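Long-range contacts in fatty acyl CoA synthetase FADD13 (FATTY-ACYL-CoA SYNTHETASE) (Mycobacterium tuberculosis, PDB 3R44), which is an enzyme of the ANL superfamily, built from a large AMP-binding-enzyme domain and a small C-terminal domain: residues A[56-61]-A[87-91]; A[111-115]-A[376-380]; A[214-218]-A[239-243]; A[363-368]-A[391-397]; A[441-445]-A[502-508]. Residues are numbered along the deposited sequence.

Interaction 1: A[56-61]-A[87-91]; sequences CADVLT and GAAKL
Residues 56-61 and 87-91 are both helical, and their axes cross at -64° with a closest approach of 8.4 Å, made possible by Ala57 and Gly87 at the crossing. Cys56 opens the contact lightly, its CB 4.4 Å from Gly87 CA. Ala57 comes next and sets the register: its CA is 4.2 Å from Gly87 CA, and its CB sits 3.7 Å from Gly87 O. A CB on residue 87 would lie 3.0 Å from both Cys56 CB and Ala57 N, a clash, so glycine suits this place. The two helices flank strand 70-74 in sequence, and helix 79-91, which carries Gly87, is the crossover of the beta-alpha-beta unit leading on to strand 94-97 of a four-stranded parallel sheet in the large domain. Asp58 and Val59 turn to other neighbours: Asp58 OD2 accepts a hydrogen bond from Ala159 N, while Val59 packs on helix 148-157. Leu60, in an mt rotamer, points toward the second helix, with CD1 4.1 Å from Ala88 CB and CB 3.8 Å from Leu91 CD1. Leu91, also mt, fills the gap, its CG 4.0 Å from Ala57 CB and its CD1 3.4 Å from Ala57 O. At Thr61 the m rotamer folds OG1 back to donate a hydrogen bond to Ala57 O (3.0 Å), satisfying the hydroxyl within its helix while OG1 lies 3.5 Å from Leu91 CD2.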
# COMPACT_ATOMS: atom_id res chain seq x y z
N CYS A 56 -7.33 -16.66 19.07
CA CYS A 56 -8.11 -15.95 18.06
C CYS A 56 -8.86 -16.96 17.18
O CYS A 56 -10.05 -16.78 16.88
CB CYS A 56 -7.24 -15.05 17.20
SG CYS A 56 -6.72 -13.56 18.11
N ALA A 57 -8.16 -18.03 16.78
CA ALA A 57 -8.77 -19.06 15.96
C ALA A 57 -9.92 -19.75 16.69
O ALA A 57 -10.95 -20.08 16.07
CB ALA A 57 -7.73 -20.08 15.55
N ASP A 58 -9.72 -19.98 17.99
CA ASP A 58 -10.74 -20.58 18.85
C ASP A 58 -11.99 -19.70 18.90
O ASP A 58 -13.14 -20.20 18.74
CB ASP A 58 -10.19 -20.89 20.26
CG ASP A 58 -11.16 -21.75 21.12
OD1 ASP A 58 -11.70 -22.74 20.58
OD2 ASP A 58 -11.35 -21.45 22.33
N VAL A 59 -11.78 -18.41 19.09
CA VAL A 59 -12.87 -17.42 19.11
C VAL A 59 -13.58 -17.39 17.76
O VAL A 59 -14.81 -17.43 17.70
CB VAL A 59 -12.39 -16.01 19.49
CG1 VAL A 59 -13.50 -14.94 19.24
CG2 VAL A 59 -11.85 -15.98 20.92
N LEU A 60 -12.84 -17.34 16.66
CA LEU A 60 -13.51 -17.39 15.37
C LEU A 60 -14.30 -18.65 15.08
O LEU A 60 -15.44 -18.58 14.56
CB LEU A 60 -12.52 -17.11 14.24
CG LEU A 60 -11.80 -15.77 14.19
CD1 LEU A 60 -10.67 -15.89 13.14
CD2 LEU A 60 -12.71 -14.56 13.86
N THR A 61 -13.74 -19.80 15.48
CA THR A 61 -14.42 -21.07 15.36
C THR A 61 -15.75 -20.99 16.10
O THR A 61 -16.82 -21.44 15.62
CB THR A 61 -13.58 -22.22 15.91
OG1 THR A 61 -12.48 -22.43 15.03
CG2 THR A 61 -14.40 -23.49 15.96
N GLY A 87 -4.82 -16.22 13.13
CA GLY A 87 -5.84 -17.14 13.57
C GLY A 87 -6.74 -17.53 12.41
O GLY A 87 -7.00 -18.71 12.15
N ALA A 88 -7.22 -16.53 11.66
CA ALA A 88 -7.99 -16.82 10.44
C ALA A 88 -7.21 -17.68 9.43
O ALA A 88 -7.79 -18.64 8.86
CB ALA A 88 -8.47 -15.51 9.74
N ALA A 89 -5.93 -17.35 9.22
CA ALA A 89 -5.04 -18.13 8.35
C ALA A 89 -5.00 -19.63 8.73
O ALA A 89 -5.15 -20.52 7.88
CB ALA A 89 -3.61 -17.52 8.33
N LYS A 90 -4.86 -19.93 10.02
CA LYS A 90 -4.83 -21.30 10.50
C LYS A 90 -6.13 -22.04 10.21
O LYS A 90 -6.11 -23.25 9.99
CB LYS A 90 -4.57 -21.36 12.00
CG LYS A 90 -3.13 -20.88 12.36
CD LYS A 90 -3.00 -20.91 13.90
CE LYS A 90 -1.75 -20.22 14.38
NZ LYS A 90 -0.83 -21.25 14.71
N LEU A 91 -7.26 -21.32 10.23
CA LEU A 91 -8.58 -21.89 9.92
C LEU A 91 -8.97 -21.98 8.46
O LEU A 91 -9.99 -22.62 8.11
CB LEU A 91 -9.68 -21.07 10.63
CG LEU A 91 -9.65 -21.02 12.15
CD1 LEU A 91 -10.72 -20.06 12.65
CD2 LEU A 91 -9.88 -22.39 12.74

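Interaction 2: A[111-115]-A[376-380]; sequences LSDSG and YWNRP
The end of a helix meets a tight turn here. Helix 111-114 finishes in a Schellman motif whose C-prime residue, Gly115, has positive phi (63°), a conformation glycine adopts readily. Facing it, Tyr376 to Arg379 form a type II beta turn closed by Arg379 N to Tyr376 O (3.1 Å); Trp377 takes phi/psi -58/124 and Asn378 51/28. The nearest CA atoms, Ser114 and Trp377, are 7.4 Å apart, so side chains and water span the gap. Asp113 O takes a weak hydrogen bond from Trp377 NE1 (2.9 Å, angle 125°), which reaches it along the indole edge, and a second from a water at 2.6 Å; that water accepts from Asn378 ND2 at 2.9 Å. In the Asp113 carboxylate (chi1 t), OD1 makes a long salt bridge to Arg379 NH1 (3.4 Å) and accepts from another water at 2.5 Å, which also donates to Trp377 O (3.0 Å), while OD2 is hydrogen-bonded to Tyr177 OH. Ser114, with chi1 p, points its CB away from the turn and bonds through OG to Ile110 O and Ser116 OG. Arg379 stands at the N-cap position of helix 380-385, followed by Pro380, which has no N-H to leave unsatisfied in the first turn. Trp377 packs on strands 172-178 and 186-191 and pairs its backbone with Gly187, so the turn joins these strands to the end of helix 104-114.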
# COMPACT_ATOMS: atom_id res chain seq x y z
N LEU A 111 -18.35 -4.60 3.21
CA LEU A 111 -18.97 -5.71 3.94
C LEU A 111 -19.93 -6.50 3.09
O LEU A 111 -19.92 -7.71 3.18
CB LEU A 111 -19.62 -5.24 5.24
CG LEU A 111 -18.70 -4.63 6.30
CD1 LEU A 111 -19.57 -4.16 7.45
CD2 LEU A 111 -17.65 -5.67 6.82
N SER A 112 -20.74 -5.83 2.28
CA SER A 112 -21.64 -6.50 1.36
C SER A 112 -20.94 -7.18 0.26
O SER A 112 -21.30 -8.30 -0.10
CB SER A 112 -22.60 -5.53 0.67
OG SER A 112 -23.44 -4.96 1.61
N ASP A 113 -19.99 -6.49 -0.36
CA ASP A 113 -19.30 -7.07 -1.46
C ASP A 113 -18.49 -8.33 -1.08
O ASP A 113 -18.45 -9.32 -1.84
CB ASP A 113 -18.34 -6.06 -2.10
CG ASP A 113 -17.71 -6.59 -3.42
OD1 ASP A 113 -18.34 -6.44 -4.49
OD2 ASP A 113 -16.58 -7.10 -3.40
N SER A 114 -17.83 -8.27 0.07
CA SER A 114 -17.02 -9.36 0.55
C SER A 114 -17.84 -10.49 1.11
O SER A 114 -17.32 -11.60 1.26
CB SER A 114 -16.04 -8.91 1.62
OG SER A 114 -16.71 -8.39 2.75
N GLY A 115 -19.08 -10.20 1.47
CA GLY A 115 -19.97 -11.17 2.11
C GLY A 115 -19.40 -11.60 3.44
O GLY A 115 -19.53 -12.81 3.84
N TYR A 376 -9.91 -10.62 -8.72
CA TYR A 376 -10.76 -9.65 -8.04
C TYR A 376 -12.02 -10.37 -7.59
O TYR A 376 -12.60 -11.15 -8.34
CB TYR A 376 -11.11 -8.51 -8.98
CG TYR A 376 -9.98 -7.63 -9.40
CD1 TYR A 376 -9.33 -6.80 -8.47
CD2 TYR A 376 -9.56 -7.59 -10.75
CE1 TYR A 376 -8.32 -5.98 -8.87
CE2 TYR A 376 -8.56 -6.75 -11.15
CZ TYR A 376 -7.95 -5.96 -10.21
OH TYR A 376 -6.93 -5.13 -10.58
N TRP A 377 -12.40 -10.16 -6.33
CA TRP A 377 -13.45 -10.91 -5.72
C TRP A 377 -14.79 -10.79 -6.47
O TRP A 377 -15.27 -9.68 -6.68
CB TRP A 377 -13.61 -10.43 -4.28
CG TRP A 377 -14.69 -11.12 -3.49
CD1 TRP A 377 -15.85 -10.57 -3.10
CD2 TRP A 377 -14.67 -12.45 -2.91
NE1 TRP A 377 -16.59 -11.46 -2.40
CE2 TRP A 377 -15.87 -12.61 -2.22
CE3 TRP A 377 -13.76 -13.50 -2.92
CZ2 TRP A 377 -16.24 -13.82 -1.61
CZ3 TRP A 377 -14.09 -14.69 -2.27
CH2 TRP A 377 -15.29 -14.84 -1.62
N ASN A 378 -15.34 -11.95 -6.85
CA ASN A 378 -16.61 -12.03 -7.62
C ASN A 378 -16.64 -11.15 -8.85
O ASN A 378 -17.72 -10.73 -9.30
CB ASN A 378 -17.78 -11.76 -6.69
CG ASN A 378 -17.92 -12.81 -5.64
OD1 ASN A 378 -17.34 -13.88 -5.79
ND2 ASN A 378 -18.63 -12.53 -4.59
N ARG A 379 -15.46 -10.91 -9.41
CA ARG A 379 -15.28 -10.17 -10.66
C ARG A 379 -14.40 -10.90 -11.68
O ARG A 379 -13.30 -10.43 -11.98
CB ARG A 379 -14.78 -8.75 -10.39
CG ARG A 379 -15.81 -7.95 -9.60
CD ARG A 379 -15.40 -6.52 -9.38
NE ARG A 379 -16.57 -5.72 -8.97
CZ ARG A 379 -16.82 -5.30 -7.73
NH1 ARG A 379 -15.97 -5.52 -6.76
NH2 ARG A 379 -17.93 -4.64 -7.44
N PRO A 380 -14.92 -12.03 -12.24
CA PRO A 380 -14.09 -12.91 -13.08
C PRO A 380 -13.69 -12.25 -14.38
O PRO A 380 -12.54 -12.40 -14.83
CB PRO A 380 -15.01 -14.11 -13.36
CG PRO A 380 -16.40 -13.62 -13.11
CD PRO A 380 -16.22 -12.67 -11.95
O HOH W 1 -19.55 -9.86 -4.18
O HOH W 2 -17.92 -8.31 -6.15

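Interaction 3: A[214-218]-A[239-243]; sequences LLLPL and LISMP
This is a buried pairing of neighbouring parallel strands inside the large mixed sheet. Leu214, Leu215 and Leu216 lie level with Leu239, Ile240 and Ser241, at CA-CA distances of 5.0, 4.6 and 5.2 Å, and the short strand axes cross at -36° with a closest approach of 4.6 Å. Three nearly straight hydrogen bonds alternate in direction: Ile240 N to Leu214 O (2.7 Å), Leu216 N to Ile240 O (3.0 Å) and Met242 N to Leu216 O (3.2 Å). Helix 223-235 connects the strands, making a beta-alpha-beta crossover, and it covers the face carrying Leu214, Leu216 and Leu239. There Leu214 CD2 meets Leu239 CD2 at 4.2 Å, branched side chains suiting a helix-covered surface. On the other face Leu215 (chi1 t, chi2 p) brings CD1 to 4.2 Å from Ile240 CG2 and 4.1 Å from Met242 CB, with helix 247-256 packing on Leu215 and Met242. Past the strands, Pro217 still touches its partner, CB to Met242 CB at 4.1 Å and CA to Met242 O at 3.4 Å, a CA-H...O contact. Ser241 is the polar exception: its OG is hydrogen-bonded to Glu37 and Tyr35, and a water donates both to this OG (2.8 Å) and to Leu216 O (2.7 Å).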
# COMPACT_ATOMS: atom_id res chain seq x y z
N LEU A 214 11.94 -4.05 13.95
CA LEU A 214 11.37 -3.31 12.84
C LEU A 214 10.20 -2.47 13.33
O LEU A 214 9.19 -3.00 13.86
CB LEU A 214 10.98 -4.28 11.70
CG LEU A 214 10.51 -3.58 10.41
CD1 LEU A 214 10.67 -4.52 9.21
CD2 LEU A 214 9.03 -3.20 10.56
N LEU A 215 10.30 -1.16 13.12
CA LEU A 215 9.24 -0.23 13.51
C LEU A 215 8.16 -0.12 12.45
O LEU A 215 8.45 0.18 11.26
CB LEU A 215 9.84 1.14 13.78
CG LEU A 215 8.81 2.22 14.06
CD1 LEU A 215 8.22 2.01 15.47
CD2 LEU A 215 9.48 3.62 13.87
N LEU A 216 6.94 -0.41 12.86
CA LEU A 216 5.74 -0.29 12.03
C LEU A 216 4.85 0.81 12.59
O LEU A 216 4.17 0.63 13.60
CB LEU A 216 4.94 -1.60 11.99
CG LEU A 216 3.78 -1.57 10.99
CD1 LEU A 216 4.18 -1.10 9.63
CD2 LEU A 216 3.13 -2.95 10.94
N PRO A 217 4.86 1.98 11.92
CA PRO A 217 4.04 3.05 12.45
C PRO A 217 2.97 3.46 11.42
O PRO A 217 2.46 4.61 11.46
CB PRO A 217 5.06 4.18 12.61
CG PRO A 217 5.87 4.02 11.32
CD PRO A 217 5.90 2.53 11.03
N LEU A 218 2.64 2.52 10.53
CA LEU A 218 1.65 2.72 9.50
C LEU A 218 0.52 1.69 9.72
O LEU A 218 0.77 0.59 10.19
CB LEU A 218 2.24 2.48 8.13
CG LEU A 218 3.44 3.39 7.81
CD1 LEU A 218 4.34 2.78 6.75
CD2 LEU A 218 2.89 4.75 7.43
N LEU A 239 8.66 -7.06 15.71
CA LEU A 239 7.86 -5.88 15.35
C LEU A 239 7.80 -4.93 16.52
O LEU A 239 7.47 -5.35 17.63
CB LEU A 239 6.44 -6.28 14.99
CG LEU A 239 6.31 -6.90 13.63
CD1 LEU A 239 4.84 -7.42 13.56
CD2 LEU A 239 6.51 -5.85 12.55
N ILE A 240 8.15 -3.66 16.27
CA ILE A 240 8.02 -2.61 17.25
C ILE A 240 6.85 -1.78 16.77
O ILE A 240 6.92 -1.15 15.73
CB ILE A 240 9.31 -1.79 17.38
CG1 ILE A 240 10.53 -2.71 17.59
CG2 ILE A 240 9.16 -0.72 18.47
CD1 ILE A 240 10.49 -3.60 18.84
N SER A 241 5.78 -1.76 17.53
CA SER A 241 4.57 -1.12 17.07
C SER A 241 4.35 0.28 17.66
O SER A 241 4.41 0.47 18.89
CB SER A 241 3.37 -2.01 17.38
OG SER A 241 2.18 -1.33 17.10
N MET A 242 4.07 1.24 16.77
CA MET A 242 3.61 2.59 17.10
C MET A 242 2.24 2.83 16.44
O MET A 242 2.19 3.26 15.32
CB MET A 242 4.64 3.68 16.67
CG MET A 242 4.38 5.01 17.30
SD MET A 242 5.50 6.36 16.71
CE MET A 242 5.87 7.16 18.20
N PRO A 243 1.12 2.51 17.12
CA PRO A 243 -0.18 2.44 16.46
C PRO A 243 -0.68 3.79 16.00
O PRO A 243 -1.28 3.85 14.91
CB PRO A 243 -1.11 1.79 17.50
CG PRO A 243 -0.30 1.40 18.59
CD PRO A 243 1.10 1.90 18.45
O HOH W 3 1.83 -0.43 14.51

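Interaction 4: A[363-368]-A[391-397]; sequences GEVVIK and WFRTGDI
Strands 364-368 and 391-394 run antiparallel, their short axes 4.4 Å apart at 147°. Ile367 and Phe392 form a hydrogen-bonded pair (Ile367 N to Phe392 O 3.1 Å, Phe392 N to Ile367 O 2.8 Å), and Val366 and Arg393 a non-hydrogen-bonded one. Beyond, the register slips by two in a beta bulge, so that Glu364 pairs with Ile397 and Val365 N bonds Asp396 O (2.8 Å). The chain turns a corner at Gly395, whose positive phi (82°) favours glycine. Val365 O accepts from both Thr394 N (3.1 Å) and Thr394 OG1 (2.7 Å), while OG1 takes Asp396 N (3.0 Å) in an ST turn, a double role that suits a hydroxyl. Extended Glu364 (chi1 and chi2 t) spans the bulge: OE2 receives Gly395 N at 2.8 Å, and OE1 salt-bridges Arg393 NE at 3.0 Å. At the other end Lys368 lays CB over the six-membered ring of Trp391, 3.7 Å from its centroid, a CH-pi contact, and Val366 CG2 touches Trp391 CE3 at 3.5 Å. Asp396 binds Tyr315 OH and Arg411. The run 392-397 probably corresponds to the Thr-Gly-Asp-containing A7 motif, as in other ANL enzymes, here pairing through the bulge with strand 364-368.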
# COMPACT_ATOMS: atom_id res chain seq x y z
N GLY A 363 6.19 2.10 -21.41
CA GLY A 363 4.87 1.50 -21.61
C GLY A 363 4.12 1.27 -20.32
O GLY A 363 4.45 1.84 -19.28
N GLU A 364 3.11 0.43 -20.38
CA GLU A 364 2.32 0.14 -19.18
C GLU A 364 3.12 -0.84 -18.30
O GLU A 364 3.57 -1.85 -18.81
CB GLU A 364 0.96 -0.45 -19.57
CG GLU A 364 0.11 -0.73 -18.34
CD GLU A 364 -1.17 -1.52 -18.68
OE1 GLU A 364 -1.29 -2.03 -19.85
OE2 GLU A 364 -2.04 -1.65 -17.78
N VAL A 365 3.26 -0.55 -17.00
CA VAL A 365 3.99 -1.43 -16.12
C VAL A 365 3.22 -2.74 -15.99
O VAL A 365 1.97 -2.76 -15.74
CB VAL A 365 4.26 -0.80 -14.78
CG1 VAL A 365 5.04 -1.82 -13.88
CG2 VAL A 365 5.11 0.56 -14.95
N VAL A 366 3.93 -3.85 -16.24
CA VAL A 366 3.29 -5.17 -16.07
C VAL A 366 4.14 -6.03 -15.13
O VAL A 366 5.37 -5.87 -15.07
CB VAL A 366 3.00 -5.88 -17.38
CG1 VAL A 366 1.90 -5.19 -18.17
CG2 VAL A 366 4.24 -6.06 -18.23
N ILE A 367 3.48 -6.92 -14.38
CA ILE A 367 4.18 -7.74 -13.38
C ILE A 367 3.83 -9.20 -13.61
O ILE A 367 2.63 -9.53 -13.82
CB ILE A 367 3.74 -7.31 -11.95
CG1 ILE A 367 4.03 -5.80 -11.71
CG2 ILE A 367 4.39 -8.21 -10.87
CD1 ILE A 367 3.52 -5.20 -10.33
N LYS A 368 4.80 -10.10 -13.49
CA LYS A 368 4.55 -11.58 -13.55
C LYS A 368 5.23 -12.16 -12.31
O LYS A 368 6.41 -11.93 -12.09
CB LYS A 368 5.11 -12.22 -14.82
CG LYS A 368 4.90 -13.73 -14.88
CD LYS A 368 5.28 -14.28 -16.28
CE LYS A 368 4.06 -14.30 -17.18
NZ LYS A 368 4.32 -15.03 -18.46
N TRP A 391 0.84 -11.86 -17.36
CA TRP A 391 1.33 -10.56 -16.91
C TRP A 391 0.15 -9.71 -16.44
O TRP A 391 -0.79 -9.53 -17.19
CB TRP A 391 2.02 -9.84 -18.03
CG TRP A 391 3.29 -10.45 -18.45
CD1 TRP A 391 3.48 -11.36 -19.42
CD2 TRP A 391 4.58 -10.12 -17.94
NE1 TRP A 391 4.85 -11.61 -19.58
CE2 TRP A 391 5.53 -10.86 -18.67
CE3 TRP A 391 5.01 -9.25 -16.94
CZ2 TRP A 391 6.90 -10.80 -18.40
CZ3 TRP A 391 6.37 -9.18 -16.69
CH2 TRP A 391 7.30 -9.96 -17.41
N PHE A 392 0.23 -9.24 -15.20
CA PHE A 392 -0.77 -8.36 -14.62
C PHE A 392 -0.56 -6.93 -15.15
O PHE A 392 0.52 -6.39 -15.01
CB PHE A 392 -0.71 -8.34 -13.09
CG PHE A 392 -1.61 -7.34 -12.50
CD1 PHE A 392 -2.99 -7.54 -12.49
CD2 PHE A 392 -1.12 -6.17 -11.97
CE1 PHE A 392 -3.83 -6.57 -12.01
CE2 PHE A 392 -1.95 -5.23 -11.47
CZ PHE A 392 -3.31 -5.42 -11.46
N ARG A 393 -1.59 -6.34 -15.73
CA ARG A 393 -1.51 -4.97 -16.22
C ARG A 393 -1.89 -3.95 -15.15
O ARG A 393 -3.05 -3.89 -14.70
CB ARG A 393 -2.41 -4.82 -17.42
CG ARG A 393 -1.99 -5.75 -18.56
CD ARG A 393 -2.87 -5.73 -19.80
NE ARG A 393 -3.10 -4.39 -20.32
CZ ARG A 393 -3.86 -4.07 -21.36
NH1 ARG A 393 -4.46 -4.99 -22.09
NH2 ARG A 393 -3.99 -2.81 -21.70
N THR A 394 -0.93 -3.15 -14.74
CA THR A 394 -1.14 -2.27 -13.61
C THR A 394 -2.00 -1.05 -13.94
O THR A 394 -2.58 -0.46 -13.03
CB THR A 394 0.21 -1.75 -13.01
OG1 THR A 394 0.86 -0.94 -14.01
CG2 THR A 394 1.14 -2.91 -12.60
N GLY A 395 -2.04 -0.61 -15.21
CA GLY A 395 -2.67 0.63 -15.58
C GLY A 395 -1.77 1.83 -15.33
O GLY A 395 -2.14 2.97 -15.62
N ASP A 396 -0.57 1.57 -14.78
CA ASP A 396 0.39 2.64 -14.51
C ASP A 396 1.38 2.66 -15.67
O ASP A 396 1.69 1.62 -16.26
CB ASP A 396 1.13 2.36 -13.20
CG ASP A 396 0.25 2.41 -11.96
OD1 ASP A 396 -0.89 2.95 -11.94
OD2 ASP A 396 0.71 1.85 -10.95
N ILE A 397 1.86 3.84 -16.05
CA ILE A 397 2.79 3.96 -17.14
C ILE A 397 4.18 4.23 -16.57
O ILE A 397 4.34 5.01 -15.60
CB ILE A 397 2.41 5.13 -18.07
CG1 ILE A 397 0.99 4.96 -18.61
CG2 ILE A 397 3.45 5.29 -19.22
CD1 ILE A 397 0.70 3.60 -19.25

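Interaction 5: A[441-445]-A[502-508]; sequences VAVIG and ILKTVLR
Ala442 and Ile444 form the apolar centre, pointing from strand 441-445 toward the segment 502-508. Small Ala442 admits the mt side chain of Leu507, whose CD1 comes to 3.5 Å from Ala442 CB, and Ile502 CG2 closes in at 4.0 Å. Ile444 (chi1 p, chi2 t) reaches with CD1 to Leu507 CB (4.0 Å) and Arg508 CA (3.8 Å). Helix 504-508 crosses the strand at -62°, axes 8.9 Å apart; Ala442 to Ile502 and Ile444 to Lys504 are the nearest CA pairs, at 7.5 and 6.9 Å. Outward, Lys504 stretches beside Ile444, with chi2 to chi4 all t, so that NZ donates to Val443 O at 2.8 Å and salt-bridges Glu429. Arg508 meets Gly445 across two waters: NE donates (2.6 Å) to one that lies 2.9 Å from Gly445 O, NH2 (3.0 Å) to one accepting Gly445 N (3.1 Å); NH2 also salt-bridges Asp414. This is alpha/beta packing of the C-terminal domain, its last helix lying against edge strand 438-448 of a three-stranded sheet.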
# COMPACT_ATOMS: atom_id res chain seq x y z
N VAL A 441 4.38 22.42 -15.05
CA VAL A 441 3.07 22.02 -15.63
C VAL A 441 2.51 20.81 -14.91
O VAL A 441 3.25 19.88 -14.56
CB VAL A 441 3.16 21.74 -17.17
CG1 VAL A 441 4.13 20.66 -17.48
CG2 VAL A 441 1.77 21.37 -17.75
N ALA A 442 1.22 20.82 -14.65
CA ALA A 442 0.52 19.65 -14.14
C ALA A 442 -0.72 19.53 -14.94
O ALA A 442 -1.41 20.53 -15.11
CB ALA A 442 0.15 19.85 -12.70
N VAL A 443 -1.08 18.30 -15.34
CA VAL A 443 -2.29 18.04 -16.12
C VAL A 443 -3.26 17.20 -15.29
O VAL A 443 -2.84 16.20 -14.66
CB VAL A 443 -1.98 17.35 -17.47
CG1 VAL A 443 -3.27 16.83 -18.19
CG2 VAL A 443 -1.19 18.32 -18.40
N ILE A 444 -4.50 17.64 -15.26
CA ILE A 444 -5.63 16.93 -14.64
C ILE A 444 -6.83 16.86 -15.56
O ILE A 444 -7.02 17.69 -16.46
CB ILE A 444 -6.10 17.58 -13.32
CG1 ILE A 444 -6.50 19.04 -13.55
CG2 ILE A 444 -5.02 17.43 -12.25
CD1 ILE A 444 -7.29 19.69 -12.35
N GLY A 445 -7.72 15.92 -15.28
CA GLY A 445 -8.97 15.92 -15.98
C GLY A 445 -9.93 16.79 -15.20
O GLY A 445 -9.87 16.82 -13.94
N ILE A 502 3.50 17.10 -6.55
CA ILE A 502 2.35 17.85 -7.05
C ILE A 502 1.11 17.14 -6.52
O ILE A 502 1.01 15.89 -6.58
CB ILE A 502 2.26 17.85 -8.58
CG1 ILE A 502 3.47 18.52 -9.19
CG2 ILE A 502 1.00 18.59 -9.05
CD1 ILE A 502 3.37 19.90 -9.11
N LEU A 503 0.21 17.92 -5.93
CA LEU A 503 -0.99 17.39 -5.30
C LEU A 503 -2.15 17.52 -6.29
O LEU A 503 -2.88 18.52 -6.30
CB LEU A 503 -1.29 18.17 -4.02
CG LEU A 503 -0.22 17.99 -2.95
CD1 LEU A 503 -0.51 18.93 -1.78
CD2 LEU A 503 -0.16 16.52 -2.49
N LYS A 504 -2.31 16.53 -7.15
CA LYS A 504 -3.42 16.56 -8.14
C LYS A 504 -4.82 16.60 -7.53
O LYS A 504 -5.75 17.20 -8.13
CB LYS A 504 -3.26 15.45 -9.18
CG LYS A 504 -2.04 15.70 -10.00
CD LYS A 504 -1.89 14.81 -11.17
CE LYS A 504 -0.75 15.36 -12.04
NZ LYS A 504 -0.79 14.82 -13.34
N THR A 505 -5.01 16.05 -6.33
CA THR A 505 -6.32 16.13 -5.67
C THR A 505 -6.63 17.59 -5.32
O THR A 505 -7.75 18.06 -5.45
CB THR A 505 -6.33 15.33 -4.37
OG1 THR A 505 -5.20 15.74 -3.58
CG2 THR A 505 -6.18 13.86 -4.63
N VAL A 506 -5.62 18.32 -4.87
CA VAL A 506 -5.77 19.78 -4.60
C VAL A 506 -6.03 20.56 -5.91
O VAL A 506 -6.97 21.39 -5.98
CB VAL A 506 -4.59 20.35 -3.80
CG1 VAL A 506 -4.76 21.88 -3.61
CG2 VAL A 506 -4.50 19.61 -2.39
N LEU A 507 -5.28 20.25 -6.97
CA LEU A 507 -5.56 20.86 -8.25
C LEU A 507 -6.99 20.69 -8.66
O LEU A 507 -7.60 21.66 -9.09
CB LEU A 507 -4.69 20.31 -9.34
CG LEU A 507 -3.29 20.92 -9.41
CD1 LEU A 507 -2.45 20.03 -10.41
CD2 LEU A 507 -3.29 22.40 -9.87
N ARG A 508 -7.53 19.46 -8.56
CA ARG A 508 -8.91 19.20 -8.96
C ARG A 508 -9.90 20.03 -8.13
O ARG A 508 -10.89 20.52 -8.67
CB ARG A 508 -9.30 17.70 -8.86
CG ARG A 508 -8.56 16.79 -9.81
CD ARG A 508 -8.90 15.29 -9.61
NE ARG A 508 -7.91 14.56 -10.37
CZ ARG A 508 -6.91 13.85 -9.87
NH1 ARG A 508 -6.74 13.69 -8.55
NH2 ARG A 508 -6.06 13.29 -10.73
O HOH W 4 -6.61 13.56 -13.64
O HOH W 5 -9.00 14.32 -12.73

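Overall arrangement
Interactions 1 and 3 are both buried with mostly apolar side chains, but the helix crossing of interaction 1 has no hydrogen bond across it while interaction 3 is held by backbone hydrogen bonds; each involves a beta-alpha-beta unit, in different sheets. Interaction 2 is a surface contact, correspondingly rich in water and charge, and bridges 260 residues of sequence. Interaction 4, partly buried, combines backbone pairing with a salt bridge. Interactions 2 and 4 touch, Tyr376 OH lying 3.7 Å from Phe392 CE1, and their segments alternate along the chain. Interaction 5, also partly buried, grades from an aliphatic centre to a solvated edge within the C-terminal domain, about 33 Å between nearest atoms from interaction 1, across the chain's centre.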